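Local coordinates for DNA repair and telomere maintenance protein nbs1 (Schizosaccharomyces pombe, PDB 3HUF) that serves as the phosphoprotein-binding adaptor of the MRN complex, which repairs DNA double-strand breaks and maintains telomeres, and is represented here by its N-terminal FHA and tandem BRCT domains, at residues S127-P139 with D177-E189. Sequence-based numbering, arbitrary orientation.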
ATOM      1  N   SER A 127       1.521  16.549   2.279  1.00 45.54           N
ATOM      2  CA  SER A 127       1.232  17.653   1.358  1.00 45.15           C
ATOM      3  C   SER A 127       2.350  17.853   0.337  1.00 44.99           C
ATOM      4  O   SER A 127       2.102  18.294  -0.782  1.00 44.90           O
ATOM      5  CB  SER A 127       1.022  18.957   2.124  1.00 45.21           C
ATOM      6  OG  SER A 127       2.250  19.387   2.687  1.00 46.10           O
ATOM      7  N   GLN A 128       3.579  17.529   0.712  1.00 44.32           N
ATOM      8  CA  GLN A 128       4.670  17.692  -0.221  1.00 44.45           C
ATOM      9  C   GLN A 128       4.744  16.562  -1.278  1.00 43.91           C
ATOM     10  O   GLN A 128       5.074  16.819  -2.435  1.00 43.59           O
ATOM     11  CB  GLN A 128       5.988  17.904   0.530  1.00 45.13           C
ATOM     12  CG  GLN A 128       7.047  16.862   0.321  1.00 47.31           C
ATOM     13  CD  GLN A 128       8.413  17.360   0.752  1.00 51.23           C
ATOM     14  OE1 GLN A 128       8.540  18.077   1.751  1.00 52.74           O
ATOM     15  NE2 GLN A 128       9.442  16.996  -0.010  1.00 52.95           N
ATOM     16  N   TRP A 129       4.371  15.341  -0.898  1.00 43.00           N
ATOM     17  CA  TRP A 129       4.545  14.183  -1.765  1.00 42.83           C
ATOM     18  C   TRP A 129       3.267  13.652  -2.440  1.00 43.06           C
ATOM     19  O   TRP A 129       3.359  12.874  -3.392  1.00 42.58           O
ATOM     20  CB  TRP A 129       5.218  13.048  -0.993  1.00 42.09           C
ATOM     21  CG  TRP A 129       6.685  13.239  -0.723  1.00 43.03           C
ATOM     22  CD1 TRP A 129       7.278  13.525   0.485  1.00 42.87           C
ATOM     23  CD2 TRP A 129       7.756  13.129  -1.675  1.00 43.53           C
ATOM     24  NE1 TRP A 129       8.644  13.604   0.334  1.00 43.20           N
ATOM     25  CE2 TRP A 129       8.963  13.353  -0.978  1.00 43.50           C
ATOM     26  CE3 TRP A 129       7.812  12.849  -3.049  1.00 44.47           C
ATOM     27  CZ2 TRP A 129      10.207  13.330  -1.614  1.00 44.81           C
ATOM     28  CZ3 TRP A 129       9.047  12.819  -3.672  1.00 44.24           C
ATOM     29  CH2 TRP A 129      10.227  13.061  -2.958  1.00 44.31           C
ATOM     30  N   ALA A 130       2.093  14.062  -1.955  1.00 43.38           N
ATOM     31  CA  ALA A 130       0.820  13.418  -2.358  1.00 43.91           C
ATOM     32  C   ALA A 130       0.507  13.531  -3.847  1.00 44.27           C
ATOM     33  O   ALA A 130       0.197  12.536  -4.488  1.00 44.36           O
ATOM     34  CB  ALA A 130      -0.343  13.952  -1.549  1.00 44.14           C
ATOM     35  N   SER A 131       0.599  14.743  -4.379  1.00 44.09           N
ATOM     36  CA  SER A 131       0.381  15.002  -5.801  1.00 44.99           C
ATOM     37  C   SER A 131       1.290  14.149  -6.705  1.00 44.86           C
ATOM     38  O   SER A 131       0.815  13.569  -7.683  1.00 45.61           O
ATOM     39  CB  SER A 131       0.529  16.504  -6.082  1.00 44.91           C
ATOM     40  OG  SER A 131       0.690  16.766  -7.458  1.00 47.56           O
ATOM     41  N   ASN A 132       2.572  14.051  -6.345  1.00 44.32           N
ATOM     42  CA  ASN A 132       3.554  13.190  -6.996  1.00 44.19           C
ATOM     43  C   ASN A 132       3.055  11.755  -7.086  1.00 43.05           C
ATOM     44  O   ASN A 132       3.022  11.175  -8.166  1.00 41.68           O
ATOM     45  CB  ASN A 132       4.864  13.236  -6.167  1.00 45.77           C
ATOM     46  CG  ASN A 132       6.082  12.631  -6.879  1.00 48.24           C
ATOM     47  OD1 ASN A 132       6.317  11.412  -6.825  1.00 50.27           O
ATOM     48  ND2 ASN A 132       6.920  13.502  -7.470  1.00 50.80           N
ATOM     49  N   LEU A 133       2.640  11.195  -5.944  1.00 42.10           N
ATOM     50  CA  LEU A 133       2.260   9.765  -5.881  1.00 40.74           C
ATOM     51  C   LEU A 133       0.912   9.527  -6.526  1.00 39.47           C
ATOM     52  O   LEU A 133       0.722   8.525  -7.197  1.00 38.88           O
ATOM     53  CB  LEU A 133       2.289   9.223  -4.454  1.00 39.68           C
ATOM     54  CG  LEU A 133       3.572   9.455  -3.665  1.00 44.56           C
ATOM     55  CD1 LEU A 133       3.532   8.754  -2.329  1.00 46.56           C
ATOM     56  CD2 LEU A 133       4.843   9.023  -4.448  1.00 46.72           C
ATOM     57  N   ASN A 134      -0.004  10.468  -6.351  1.00 39.09           N
ATOM     58  CA  ASN A 134      -1.311  10.378  -6.980  1.00 39.69           C
ATOM     59  C   ASN A 134      -1.191  10.265  -8.512  1.00 39.44           C
ATOM     60  O   ASN A 134      -1.909   9.490  -9.134  1.00 39.63           O
ATOM     61  CB  ASN A 134      -2.220  11.545  -6.553  1.00 39.44           C
ATOM     62  CG  ASN A 134      -2.559  11.515  -5.035  1.00 42.29           C
ATOM     63  OD1 ASN A 134      -2.363  10.495  -4.328  1.00 44.45           O
ATOM     64  ND2 ASN A 134      -3.029  12.646  -4.529  1.00 41.64           N
ATOM     65  N   LEU A 135      -0.255  11.018  -9.091  1.00 38.67           N
ATOM     66  CA  LEU A 135      -0.002  10.994 -10.530  1.00 38.90           C
ATOM     67  C   LEU A 135       0.554   9.667 -11.027  1.00 38.88           C
ATOM     68  O   LEU A 135       0.452   9.383 -12.212  1.00 39.46           O
ATOM     69  CB  LEU A 135       0.900  12.158 -10.952  1.00 39.20           C
ATOM     70  CG  LEU A 135       0.238  13.522 -10.798  1.00 40.16           C
ATOM     71  CD1 LEU A 135       1.262  14.638 -10.827  1.00 41.30           C
ATOM     72  CD2 LEU A 135      -0.834  13.738 -11.864  1.00 42.84           C
ATOM     73  N   LEU A 136       1.103   8.857 -10.117  1.00 37.77           N
ATOM     74  CA  LEU A 136       1.477   7.485 -10.414  1.00 37.82           C
ATOM     75  C   LEU A 136       0.343   6.486 -10.209  1.00 37.76           C
ATOM     76  O   LEU A 136       0.504   5.321 -10.541  1.00 38.56           O
ATOM     77  CB  LEU A 136       2.671   7.042  -9.547  1.00 37.35           C
ATOM     78  CG  LEU A 136       3.970   7.845  -9.649  1.00 37.11           C
ATOM     79  CD1 LEU A 136       5.071   7.273  -8.726  1.00 37.49           C
ATOM     80  CD2 LEU A 136       4.449   7.897 -11.110  1.00 36.84           C
ATOM     81  N   GLY A 137      -0.779   6.930  -9.650  1.00 37.89           N
ATOM     82  CA  GLY A 137      -1.906   6.039  -9.300  1.00 37.65           C
ATOM     83  C   GLY A 137      -1.856   5.497  -7.884  1.00 37.69           C
ATOM     84  O   GLY A 137      -2.476   4.462  -7.573  1.00 37.65           O
ATOM     85  N   ILE A 138      -1.091   6.172  -7.022  1.00 37.16           N
ATOM     86  CA  ILE A 138      -0.885   5.684  -5.665  1.00 36.94           C
ATOM     87  C   ILE A 138      -1.682   6.551  -4.678  1.00 36.56           C
ATOM     88  O   ILE A 138      -1.334   7.698  -4.456  1.00 37.49           O
ATOM     89  CB  ILE A 138       0.636   5.596  -5.265  1.00 37.21           C
ATOM     90  CG1 ILE A 138       1.397   4.664  -6.223  1.00 37.04           C
ATOM     91  CG2 ILE A 138       0.803   5.067  -3.785  1.00 35.59           C
ATOM     92  CD1 ILE A 138       2.967   4.859  -6.177  1.00 35.61           C
ATOM     93  N   PRO A 139      -2.772   5.999  -4.102  1.00 36.60           N
ATOM     94  CA  PRO A 139      -3.492   6.739  -3.054  1.00 36.35           C
ATOM     95  C   PRO A 139      -2.628   6.905  -1.806  1.00 36.82           C
ATOM     96  O   PRO A 139      -1.777   6.047  -1.501  1.00 37.05           O
ATOM     97  CB  PRO A 139      -4.720   5.866  -2.757  1.00 35.88           C
ATOM     98  CG  PRO A 139      -4.826   4.897  -3.928  1.00 36.80           C
ATOM     99  CD  PRO A 139      -3.396   4.687  -4.378  1.00 35.74           C
ATOM    100  N   ASP A 177      11.030   5.353   3.585  1.00 39.11           N
ATOM    101  CA  ASP A 177      11.312   6.731   3.899  1.00 39.80           C
ATOM    102  C   ASP A 177      11.476   7.577   2.653  1.00 40.43           C
ATOM    103  O   ASP A 177      11.238   7.118   1.538  1.00 39.52           O
ATOM    104  CB  ASP A 177      12.515   6.866   4.854  1.00 40.02           C
ATOM    105  CG  ASP A 177      13.830   6.363   4.263  1.00 41.51           C
ATOM    106  OD1 ASP A 177      14.781   6.250   5.049  1.00 43.97           O
ATOM    107  OD2 ASP A 177      13.959   6.099   3.044  1.00 43.28           O
ATOM    108  N   ASP A 178      11.862   8.825   2.904  1.00 41.27           N
ATOM    109  CA  ASP A 178      12.202   9.858   1.933  1.00 42.15           C
ATOM    110  C   ASP A 178      13.002   9.368   0.724  1.00 41.72           C
ATOM    111  O   ASP A 178      12.708   9.739  -0.410  1.00 41.62           O
ATOM    112  CB  ASP A 178      13.056  10.887   2.692  1.00 43.49           C
ATOM    113  CG  ASP A 178      12.985  12.252   2.096  1.00 46.71           C
ATOM    114  OD1 ASP A 178      12.045  12.990   2.467  1.00 52.40           O
ATOM    115  OD2 ASP A 178      13.887  12.595   1.289  1.00 50.37           O
ATOM    116  N   SER A 179      14.032   8.558   0.966  1.00 41.73           N
ATOM    117  CA  SER A 179      14.910   8.072  -0.110  1.00 41.57           C
ATOM    118  C   SER A 179      14.151   7.226  -1.147  1.00 41.28           C
ATOM    119  O   SER A 179      14.427   7.311  -2.343  1.00 42.02           O
ATOM    120  CB  SER A 179      16.122   7.306   0.460  1.00 41.56           C
ATOM    121  OG  SER A 179      15.730   6.048   1.003  1.00 42.95           O
ATOM    122  N   TYR A 180      13.193   6.423  -0.700  1.00 40.21           N
ATOM    123  CA  TYR A 180      12.348   5.688  -1.625  1.00 39.67           C
ATOM    124  C   TYR A 180      11.392   6.624  -2.380  1.00 40.08           C
ATOM    125  O   TYR A 180      11.134   6.436  -3.578  1.00 39.92           O
ATOM    126  CB  TYR A 180      11.567   4.581  -0.917  1.00 39.61           C
ATOM    127  CG  TYR A 180      10.644   3.811  -1.842  1.00 39.13           C
ATOM    128  CD1 TYR A 180      11.146   2.872  -2.752  1.00 38.88           C
ATOM    129  CD2 TYR A 180       9.277   4.043  -1.827  1.00 40.22           C
ATOM    130  CE1 TYR A 180      10.287   2.173  -3.607  1.00 36.86           C
ATOM    131  CE2 TYR A 180       8.411   3.357  -2.668  1.00 41.41           C
ATOM    132  CZ  TYR A 180       8.922   2.417  -3.555  1.00 40.02           C
ATOM    133  OH  TYR A 180       8.037   1.758  -4.383  1.00 39.89           O
ATOM    134  N   LEU A 181      10.873   7.638  -1.692  1.00 39.70           N
ATOM    135  CA  LEU A 181      10.012   8.620  -2.342  1.00 39.42           C
ATOM    136  C   LEU A 181      10.771   9.348  -3.448  1.00 40.07           C
ATOM    137  O   LEU A 181      10.233   9.562  -4.532  1.00 40.18           O
ATOM    138  CB  LEU A 181       9.443   9.608  -1.324  1.00 38.84           C
ATOM    139  CG  LEU A 181       8.553   9.011  -0.232  1.00 38.63           C
ATOM    140  CD1 LEU A 181       8.152  10.073   0.779  1.00 37.49           C
ATOM    141  CD2 LEU A 181       7.302   8.326  -0.813  1.00 36.67           C
ATOM    142  N   GLN A 182      12.025   9.700  -3.185  1.00 41.02           N
ATOM    143  CA  GLN A 182      12.881  10.327  -4.190  1.00 42.70           C
ATOM    144  C   GLN A 182      13.011   9.443  -5.444  1.00 43.07           C
ATOM    145  O   GLN A 182      12.943   9.939  -6.567  1.00 42.60           O
ATOM    146  CB  GLN A 182      14.254  10.672  -3.588  1.00 42.93           C
ATOM    147  CG  GLN A 182      14.185  11.817  -2.575  1.00 46.44           C
ATOM    148  CD  GLN A 182      15.514  12.085  -1.893  1.00 51.76           C
ATOM    149  OE1 GLN A 182      16.536  11.489  -2.249  1.00 55.08           O
ATOM    150  NE2 GLN A 182      15.513  12.991  -0.910  1.00 52.21           N
ATOM    151  N   TYR A 183      13.179   8.139  -5.226  1.00 43.73           N
ATOM    152  CA  TYR A 183      13.120   7.152  -6.290  1.00 45.00           C
ATOM    153  C   TYR A 183      11.798   7.216  -7.059  1.00 45.33           C
ATOM    154  O   TYR A 183      11.815   7.326  -8.279  1.00 45.93           O
ATOM    155  CB  TYR A 183      13.367   5.752  -5.730  1.00 45.29           C
ATOM    156  CG  TYR A 183      13.081   4.607  -6.678  1.00 47.73           C
ATOM    157  CD1 TYR A 183      13.800   4.455  -7.857  1.00 50.97           C
ATOM    158  CD2 TYR A 183      12.109   3.650  -6.377  1.00 50.42           C
ATOM    159  CE1 TYR A 183      13.537   3.391  -8.732  1.00 52.93           C
ATOM    160  CE2 TYR A 183      11.844   2.585  -7.241  1.00 50.34           C
ATOM    161  CZ  TYR A 183      12.566   2.462  -8.408  1.00 52.96           C
ATOM    162  OH  TYR A 183      12.316   1.411  -9.273  1.00 55.92           O
ATOM    163  N   LEU A 184      10.658   7.172  -6.375  1.00 45.48           N
ATOM    164  CA  LEU A 184       9.364   7.301  -7.079  1.00 45.95           C
ATOM    165  C   LEU A 184       9.204   8.576  -7.920  1.00 46.66           C
ATOM    166  O   LEU A 184       8.520   8.571  -8.945  1.00 46.77           O
ATOM    167  CB  LEU A 184       8.191   7.179  -6.115  1.00 45.95           C
ATOM    168  CG  LEU A 184       7.980   5.827  -5.439  1.00 45.99           C
ATOM    169  CD1 LEU A 184       6.725   5.863  -4.591  1.00 45.45           C
ATOM    170  CD2 LEU A 184       7.908   4.701  -6.470  1.00 46.05           C
ATOM    171  N   SER A 185       9.855   9.663  -7.515  1.00 47.40           N
ATOM    172  CA  SER A 185       9.733  10.921  -8.252  1.00 48.64           C
ATOM    173  C   SER A 185      10.444  10.838  -9.620  1.00 49.51           C
ATOM    174  O   SER A 185      10.302  11.730 -10.461  1.00 49.96           O
ATOM    175  CB  SER A 185      10.241  12.105  -7.416  1.00 48.13           C
ATOM    176  OG  SER A 185      11.656  12.136  -7.364  1.00 49.12           O
ATOM    177  N   THR A 186      11.175   9.741  -9.824  1.00 50.10           N
ATOM    178  CA  THR A 186      11.962   9.474 -11.033  1.00 51.13           C
ATOM    179  C   THR A 186      11.139   8.914 -12.223  1.00 51.12           C
ATOM    180  O   THR A 186      11.493   9.138 -13.384  1.00 51.82           O
ATOM    181  CB  THR A 186      13.146   8.507 -10.673  1.00 50.60           C
ATOM    182  OG1 THR A 186      14.224   9.253 -10.084  1.00 52.06           O
ATOM    183  CG2 THR A 186      13.654   7.726 -11.873  1.00 52.14           C
ATOM    184  N   VAL A 187      10.031   8.237 -11.929  1.00 51.10           N
ATOM    185  CA  VAL A 187       9.454   7.216 -12.835  1.00 51.11           C
ATOM    186  C   VAL A 187       8.236   7.512 -13.757  1.00 51.80           C
ATOM    187  O   VAL A 187       7.830   6.613 -14.510  1.00 50.85           O
ATOM    188  CB  VAL A 187       9.076   5.925 -12.039  1.00 50.94           C
ATOM    189  CG1 VAL A 187      10.284   5.344 -11.304  1.00 50.14           C
ATOM    190  CG2 VAL A 187       7.948   6.189 -11.076  1.00 48.87           C
ATOM    191  N   LYS A 188       7.642   8.712 -13.694  1.00 52.40           N
ATOM    192  CA  LYS A 188       6.342   8.966 -14.386  1.00 52.79           C
ATOM    193  C   LYS A 188       6.443   8.831 -15.910  1.00 52.27           C
ATOM    194  O   LYS A 188       5.568   8.251 -16.560  1.00 52.73           O
ATOM    195  CB  LYS A 188       5.765  10.352 -14.027  1.00 53.63           C
ATOM    196  CG  LYS A 188       4.269  10.414 -13.616  1.00 54.59           C
ATOM    197  CD  LYS A 188       3.232  10.225 -14.727  1.00 57.14           C
ATOM    198  CE  LYS A 188       2.048  11.217 -14.499  1.00 58.89           C
ATOM    199  NZ  LYS A 188       0.584  10.721 -14.612  1.00 55.86           N
ATOM    200  N   GLU A 189       7.530   9.338 -16.470  1.00 51.38           N
ATOM    201  CA  GLU A 189       7.718   9.301 -17.911  1.00 51.46           C
ATOM    202  C   GLU A 189       8.173   7.920 -18.455  1.00 49.99           C
ATOM    203  O   GLU A 189       8.267   7.709 -19.675  1.00 49.88           O
ATOM    204  CB  GLU A 189       8.693  10.413 -18.317  1.00 51.73           C
ATOM    205  CG  GLU A 189       8.041  11.800 -18.442  1.00 55.25           C
ATOM    206  CD  GLU A 189       7.952  12.599 -17.133  1.00 59.77           C
ATOM    207  OE1 GLU A 189       7.708  12.006 -16.055  1.00 62.30           O
ATOM    208  OE2 GLU A 189       8.111  13.846 -17.187  1.00 60.91           O
TER
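Lys188 NZ donates to the backbone carbonyl Leu135 O at 2.8 Å, the sole hydrogen bond between residues 127-139 and 177-189. The ammonium approaches off the carbonyl plane, at a C=O...N angle of 137°. Bends at chi2, chi3 and chi4 bring the lysine chain round to this oxygen, while its CG lies 3.6 Å from Leu136 CD2. The acceptor lies just before a Schellman motif at Gly137, with Ile138 N bonded to Leu133 O and Gly137 N to Asn134 O; Leu133 O also takes Leu136 N.

The rest of the contact is mainly apolar. Leu181 CD1 forms a CH-pi contact over the five-membered ring of Trp129, 3.5 Å from its centroid and 10° off the normal, while Leu181 CB lies over the centre of the indole on the same face. Gln128 NE2 lies against the opposite face, and Ser185 CB meets the edge in plane. Trp129 NE1 is buried without a hydrogen-bonding partner; the nearest carboxylate oxygen, Asp178 OD1, remains 4.1 Å away. An alanine in place of Trp129 would probably open a gap beside Leu181 and leave its methyl without an aromatic face. Farther along, Leu133 CD2 packs 3.7 Å from Leu184 CD1, and Leu136 CD1 reaches Val187 CG2 at 3.9 Å. Asn132 ND2 rests on Ser185 CB at 3.6 Å.

This is the pairing of the first and last helices of a BRCT fold, here BRCT 1. Helical segments 127-134 and 178-184 run in roughly the same direction, 39° apart, on one side of the four-stranded parallel sheet: Trp129 and Leu181 both touch Phe120 of central strand 118-120, Leu133 and Ile138 touch Ile118, and Tyr180 and Tyr183 contact helix 198-209.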